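Type IV pilus biogenesis factor PilY1 (PDB 3HX6) primes type IV pilus assembly and supports calcium-dependent twitching motility and host-cell adhesion, with this chain forming its C-terminal domain. Local coordinates at residues Lys445-Glu451 and Leu462-Pro467; Ser477-Leu483 and Ser520-Gly526. The protein carries 3 engineered substitutions. All coordinates share one frame; numbering follows the deposited sequence.

Contact 1. Residues Lys445-Glu451 and Leu462-Pro467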
loop_
_atom_site.group_PDB
_atom_site.type_symbol
_atom_site.label_atom_id
_atom_site.label_comp_id
_atom_site.label_asym_id
_atom_site.label_seq_id
_atom_site.Cartn_x
_atom_site.Cartn_y
_atom_site.Cartn_z
ATOM N N LYS A 445 3.040 -3.744 37.599
ATOM C CA LYS A 445 3.338 -2.351 37.302
ATOM C C LYS A 445 2.061 -1.617 36.914
ATOM O O LYS A 445 2.082 -0.424 36.618
ATOM C CB LYS A 445 4.344 -2.254 36.151
ATOM C CG LYS A 445 5.754 -2.746 36.471
ATOM C CD LYS A 445 6.361 -1.974 37.639
ATOM C CE LYS A 445 7.882 -1.978 37.584
ATOM N NZ LYS A 445 8.443 -3.349 37.454
ATOM N N GLY A 446 0.947 -2.339 36.909
ATOM C CA GLY A 446 -0.309 -1.721 36.531
ATOM C C GLY A 446 -0.432 -1.566 35.024
ATOM O O GLY A 446 -1.115 -0.666 34.537
ATOM N N GLU A 447 0.245 -2.430 34.277
ATOM C CA GLU A 447 0.166 -2.375 32.823
ATOM C C GLU A 447 -1.258 -2.772 32.456
ATOM O O GLU A 447 -1.814 -3.714 33.025
ATOM C CB GLU A 447 1.166 -3.346 32.190
ATOM C CG GLU A 447 1.159 -3.370 30.656
ATOM C CD GLU A 447 2.223 -4.298 30.085
ATOM O OE1 GLU A 447 2.923 -4.955 30.879
ATOM O OE2 GLU A 447 2.359 -4.381 28.844
ATOM N N MET A 448 -1.866 -2.052 31.526
ATOM C CA MET A 448 -3.229 -2.389 31.140
ATOM C C MET A 448 -3.541 -2.111 29.680
ATOM O O MET A 448 -2.785 -1.435 28.986
ATOM C CB MET A 448 -4.216 -1.637 32.035
ATOM C CG MET A 448 -3.951 -0.152 32.117
ATOM S SD MET A 448 -5.071 0.691 33.238
ATOM C CE MET A 448 -5.333 2.191 32.348
ATOM N N LEU A 449 -4.664 -2.656 29.223
ATOM C CA LEU A 449 -5.102 -2.463 27.849
ATOM C C LEU A 449 -6.278 -1.492 27.785
ATOM O O LEU A 449 -7.318 -1.750 28.394
ATOM C CB LEU A 449 -5.559 -3.789 27.240
ATOM C CG LEU A 449 -5.952 -3.679 25.764
ATOM C CD1 LEU A 449 -4.682 -3.660 24.944
ATOM C CD2 LEU A 449 -6.841 -4.840 25.331
ATOM N N ILE A 450 -6.129 -0.376 27.078
ATOM C CA ILE A 450 -7.272 0.519 26.935
ATOM C C ILE A 450 -7.541 0.837 25.459
ATOM O O ILE A 450 -8.631 1.272 25.111
ATOM C CB ILE A 450 -7.131 1.851 27.749
ATOM C CG1 ILE A 450 -6.202 2.832 27.043
ATOM C CG2 ILE A 450 -6.664 1.548 29.174
ATOM C CD1 ILE A 450 -4.755 2.501 27.144
ATOM N N GLU A 451 -6.554 0.592 24.600
ATOM C CA GLU A 451 -6.679 0.850 23.156
ATOM C C GLU A 451 -7.095 -0.404 22.393
ATOM O O GLU A 451 -6.730 -1.520 22.771
ATOM C CB GLU A 451 -5.345 1.341 22.583
ATOM C CG GLU A 451 -4.859 2.667 23.151
ATOM C CD GLU A 451 -5.746 3.823 22.747
ATOM O OE1 GLU A 451 -5.922 4.026 21.527
ATOM O OE2 GLU A 451 -6.266 4.525 23.640
ATOM N N LEU A 462 -1.417 -5.442 19.644
ATOM C CA LEU A 462 -2.022 -4.630 20.684
ATOM C C LEU A 462 -1.002 -3.716 21.331
ATOM O O LEU A 462 0.204 -3.944 21.248
ATOM C CB LEU A 462 -2.647 -5.522 21.761
ATOM C CG LEU A 462 -1.675 -6.475 22.464
ATOM C CD1 LEU A 462 -2.082 -6.627 23.914
ATOM C CD2 LEU A 462 -1.659 -7.828 21.765
ATOM N N GLN A 463 -1.499 -2.671 21.974
ATOM C CA GLN A 463 -0.638 -1.731 22.658
ATOM C C GLN A 463 -1.170 -1.556 24.060
ATOM O O GLN A 463 -2.355 -1.295 24.262
ATOM C CB GLN A 463 -0.634 -0.377 21.954
ATOM C CG GLN A 463 0.283 0.638 22.614
ATOM C CD GLN A 463 0.048 2.042 22.098
ATOM O OE1 GLN A 463 -1.003 2.642 22.343
ATOM N NE2 GLN A 463 1.018 2.572 21.377
ATOM N N THR A 464 -0.286 -1.694 25.029
ATOM C CA THR A 464 -0.675 -1.541 26.413
ATOM C C THR A 464 -0.104 -0.239 26.969
ATOM O O THR A 464 0.815 0.354 26.394
ATOM C CB THR A 464 -0.121 -2.678 27.243
ATOM O OG1 THR A 464 -0.671 -2.616 28.559
ATOM C CG2 THR A 464 1.379 -2.548 27.331
ATOM N N ILE A 465 -0.648 0.202 28.095
ATOM C CA ILE A 465 -0.159 1.410 28.723
ATOM C C ILE A 465 0.142 1.123 30.187
ATOM O O ILE A 465 -0.602 0.416 30.872
ATOM C CB ILE A 465 -1.181 2.574 28.595
ATOM C CG1 ILE A 465 -0.553 3.869 29.125
ATOM C CG2 ILE A 465 -2.459 2.241 29.357
ATOM C CD1 ILE A 465 -1.401 5.098 28.915
ATOM N N THR A 466 1.264 1.650 30.652
ATOM C CA THR A 466 1.669 1.461 32.031
ATOM C C THR A 466 1.864 2.830 32.660
ATOM O O THR A 466 2.846 3.513 32.379
ATOM C CB THR A 466 2.992 0.675 32.126
ATOM O OG1 THR A 466 2.832 -0.602 31.503
ATOM C CG2 THR A 466 3.394 0.479 33.589
ATOM N N PRO A 467 0.912 3.257 33.499
ATOM C CA PRO A 467 0.990 4.558 34.170
ATOM C C PRO A 467 2.253 4.631 35.021
ATOM O O PRO A 467 2.535 3.712 35.789
ATOM C CB PRO A 467 -0.273 4.578 35.033
ATOM C CG PRO A 467 -1.233 3.718 34.260
ATOM C CD PRO A 467 -0.350 2.570 33.827
HETATM O O HOH W 1 3.801 1.379 36.953
HETATM O O HOH W 2 -4.211 -2.261 21.686
#

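Contact 2. Residues Ser477-Leu483 and Ser520-Gly526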
loop_
_atom_site.group_PDB
_atom_site.type_symbol
_atom_site.label_atom_id
_atom_site.label_comp_id
_atom_site.label_asym_id
_atom_site.label_seq_id
_atom_site.Cartn_x
_atom_site.Cartn_y
_atom_site.Cartn_z
ATOM N N SER A 477 4.183 4.557 30.027
ATOM C CA SER A 477 5.018 3.948 29.000
ATOM C C SER A 477 4.159 2.997 28.175
ATOM O O SER A 477 3.217 2.391 28.685
ATOM C CB SER A 477 6.192 3.195 29.634
ATOM O OG SER A 477 5.749 2.113 30.429
ATOM N N ASN A 478 4.489 2.870 26.899
ATOM C CA ASN A 478 3.725 2.027 25.998
ATOM C C ASN A 478 4.475 0.833 25.451
ATOM O O ASN A 478 5.615 0.944 25.000
ATOM C CB ASN A 478 3.211 2.859 24.825
ATOM C CG ASN A 478 2.149 3.857 25.236
ATOM O OD1 ASN A 478 2.093 4.961 24.706
ATOM N ND2 ASN A 478 1.288 3.467 26.173
ATOM N N TRP A 479 3.807 -0.313 25.487
ATOM C CA TRP A 479 4.363 -1.546 24.963
ATOM C C TRP A 479 3.471 -2.070 23.850
ATOM O O TRP A 479 2.263 -2.228 24.033
ATOM C CB TRP A 479 4.482 -2.603 26.061
ATOM C CG TRP A 479 5.674 -2.420 26.924
ATOM C CD1 TRP A 479 5.777 -1.631 28.030
ATOM C CD2 TRP A 479 6.963 -3.013 26.730
ATOM N NE1 TRP A 479 7.052 -1.696 28.541
ATOM C CE2 TRP A 479 7.801 -2.538 27.761
ATOM C CE3 TRP A 479 7.491 -3.899 25.783
ATOM C CZ2 TRP A 479 9.141 -2.923 27.876
ATOM C CZ3 TRP A 479 8.822 -4.282 25.895
ATOM C CH2 TRP A 479 9.633 -3.793 26.938
ATOM N N THR A 480 4.075 -2.322 22.695
ATOM C CA THR A 480 3.364 -2.852 21.542
ATOM C C THR A 480 3.663 -4.342 21.484
ATOM O O THR A 480 4.822 -4.743 21.558
ATOM C CB THR A 480 3.855 -2.205 20.230
ATOM O OG1 THR A 480 3.610 -0.796 20.272
ATOM C CG2 THR A 480 3.130 -2.806 19.033
ATOM N N TYR A 481 2.624 -5.159 21.362
ATOM C CA TYR A 481 2.800 -6.605 21.303
ATOM C C TYR A 481 2.253 -7.210 20.023
ATOM O O TYR A 481 1.304 -6.702 19.435
ATOM C CB TYR A 481 2.094 -7.297 22.479
ATOM C CG TYR A 481 2.593 -6.936 23.866
ATOM C CD1 TYR A 481 1.997 -5.911 24.600
ATOM C CD2 TYR A 481 3.641 -7.644 24.455
ATOM C CE1 TYR A 481 2.424 -5.600 25.894
ATOM C CE2 TYR A 481 4.084 -7.345 25.748
ATOM C CZ TYR A 481 3.469 -6.323 26.460
ATOM O OH TYR A 481 3.898 -6.025 27.735
ATOM N N GLY A 482 2.864 -8.312 19.612
ATOM C CA GLY A 482 2.425 -9.047 18.442
ATOM C C GLY A 482 2.368 -10.472 18.963
ATOM O O GLY A 482 3.413 -11.092 19.181
ATOM N N LEU A 483 1.166 -10.992 19.193
ATOM C CA LEU A 483 1.033 -12.340 19.739
ATOM C C LEU A 483 0.270 -13.296 18.839
ATOM O O LEU A 483 -0.425 -12.879 17.913
ATOM C CB LEU A 483 0.331 -12.283 21.111
ATOM C CG LEU A 483 1.013 -11.447 22.203
ATOM C CD1 LEU A 483 0.086 -11.267 23.386
ATOM C CD2 LEU A 483 2.308 -12.117 22.638
ATOM N N SER A 520 7.959 -10.766 21.087
ATOM C CA SER A 520 6.523 -10.538 21.154
ATOM C C SER A 520 6.148 -9.117 21.541
ATOM O O SER A 520 5.076 -8.635 21.184
ATOM C CB SER A 520 5.880 -11.521 22.131
ATOM O OG SER A 520 6.018 -12.845 21.658
ATOM N N GLY A 521 7.031 -8.448 22.269
ATOM C CA GLY A 521 6.734 -7.093 22.686
ATOM C C GLY A 521 7.925 -6.159 22.629
ATOM O O GLY A 521 9.069 -6.580 22.799
ATOM N N THR A 522 7.643 -4.887 22.373
ATOM C CA THR A 522 8.673 -3.861 22.315
ATOM C C THR A 522 8.093 -2.536 22.801
ATOM O O THR A 522 6.951 -2.185 22.486
ATOM C CB THR A 522 9.235 -3.687 20.886
ATOM O OG1 THR A 522 10.282 -2.711 20.905
ATOM C CG2 THR A 522 8.153 -3.235 19.929
ATOM N N GLU A 523 8.891 -1.820 23.584
ATOM C CA GLU A 523 8.505 -0.536 24.151
ATOM C C GLU A 523 8.604 0.560 23.092
ATOM O O GLU A 523 9.628 0.683 22.422
ATOM C CB GLU A 523 9.422 -0.228 25.337
ATOM C CG GLU A 523 9.144 1.065 26.079
ATOM C CD GLU A 523 10.053 1.235 27.285
ATOM O OE1 GLU A 523 11.292 1.177 27.117
ATOM O OE2 GLU A 523 9.529 1.419 28.402
ATOM N N GLN A 524 7.542 1.347 22.933
ATOM C CA GLN A 524 7.533 2.432 21.946
ATOM C C GLN A 524 7.310 3.818 22.557
ATOM O O GLN A 524 6.767 3.952 23.654
ATOM C CB GLN A 524 6.475 2.172 20.866
ATOM C CG GLN A 524 6.863 1.095 19.861
ATOM C CD GLN A 524 6.003 1.117 18.603
ATOM O OE1 GLN A 524 4.800 0.860 18.650
ATOM N NE2 GLN A 524 6.625 1.429 17.469
ATOM N N LYS A 525 7.732 4.847 21.826
ATOM C CA LYS A 525 7.610 6.233 22.271
ATOM C C LYS A 525 6.195 6.678 22.628
ATOM O O LYS A 525 5.214 5.992 22.323
ATOM C CB LYS A 525 8.181 7.186 21.214
ATOM C CG LYS A 525 9.702 7.258 21.198
ATOM C CD LYS A 525 10.196 8.273 20.172
ATOM C CE LYS A 525 11.703 8.480 20.266
ATOM N NZ LYS A 525 12.465 7.209 20.096
ATOM N N GLY A 526 6.123 7.840 23.276
ATOM C CA GLY A 526 4.868 8.430 23.714
ATOM C C GLY A 526 3.597 7.959 23.041
ATOM O O GLY A 526 3.544 7.789 21.822
HETATM O O HOH W 3 5.179 -13.085 18.903
#

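Contact 1. Residues Lys445-Glu451 and Leu462-Pro467
Met448 and Ile465 join the two segments through a reciprocal pair of backbone hydrogen bonds. Met448 N donates to Ile465 O at 2.8 Å, with an N-H...O angle of 160°. Ile465 N answers to Met448 O at 2.8 Å. The carbonyl of Ile465 also receives the CA-H of Glu447, with CA 3.5 Å from O. Lys445-Glu451 is irregular, while residues 462-466 are strand. The end-to-end directions of 445-451 and 462-467 differ by 131°.

The packing is tightest around this bridge. The Met448 and Ile465 side chains lie side by side and point the same way, with CG of Met448 3.9 Å from CG2 of Ile465. Leu449 starts away from the strand. Its CG lies opposite the backbone N (chi1 -176°), and CD1 swings back to meet CD1 of Leu462 at 4.1 Å. These two leucines cross at about a right angle. On the same side as Leu449, CB of Glu447 sits 3.3 Å from OG1 of Thr466. The Glu447 chain is fully extended. Its buried carboxylate makes a salt bridge to Arg413 and a hydrogen bond to Tyr481, which probably favours its ionised form.

The ends are looser and use water. One water donates to Lys445 O and Pro467 O, 2.9 Å from the latter. Another links Glu451 O with Gln463 N. The amine of exposed Lys445 turns away to Thr443.

A single antiparallel beta bridge thus ties the loop that precedes the hairpin of strands 454-456 and 459-466 to the hairpin's second strand.

Contact 2. Residues Ser477-Leu483 and Ser520-Gly526
Strands 477-483 and 521-524 run antiparallel, with axes 4.5 Å apart at closest and N-to-C directions at 147°. Thr480 and Thr522 form a hydrogen-bonded pair: Thr480 N reaches Thr522 O at 2.9 Å, and Thr522 N returns to Thr480 O at 2.9 Å. Beyond them, Gly482 N donates to Ser520 O at 2.7 Å. Ser520 and Gly521 both face Arg413 of strand 408-415, which makes a classic beta bulge.

Trp479 and Glu523 share one face of the sheet as a non-hydrogen-bonded pair. CB of Glu523 lies over the six-membered ring of Trp479, 3.7 Å from its centroid and 11° off the normal, a CH-pi contact. The extended Glu523 chain carries its carboxylate on to Thr411, and Arg413 makes a cation-pi contact with the indole. Next along this face, the ring of Tyr481 packs against the backbone of Gly521, with CD2 of Tyr481 3.6 Å from CA of Gly521.

Thr480 and Gln524 meet on the other face. OG1 of Thr480 sits beside its own backbone N (chi1 -61°) and donates to OE1 of Gln524 at 2.6 Å. A water joins Ser520 OG to Gly482 O.

The Thr480 hydroxyl proton is therefore committed to the Gln524 amide oxygen, which also has a weak bond from Ser544. The two faces thus differ: a polar side-chain bond on that of Thr480, ring packing on that of Trp479.

Overall arrangement
Contacts 1 and 2 lie about 9 Å apart, centre to centre, both to one side of the middle of the chain. Both segments of contact 1 precede those of contact 2. Strands 459-466 and 477-483 are consecutive strands and antiparallel neighbours in one mixed sheet. Leu462 O and Tyr481 N probably share a hydrogen bond, 2.7 Å apart, and Thr464 CG2 packs 3.5 Å from Tyr481 CE1. Contact 2 lies on the side of strand 408-415, and contact 1 toward 454-456, the edge strand of this chain's sheet. Together they link a loop and three strands of the C-terminal domain, away from the calcium site.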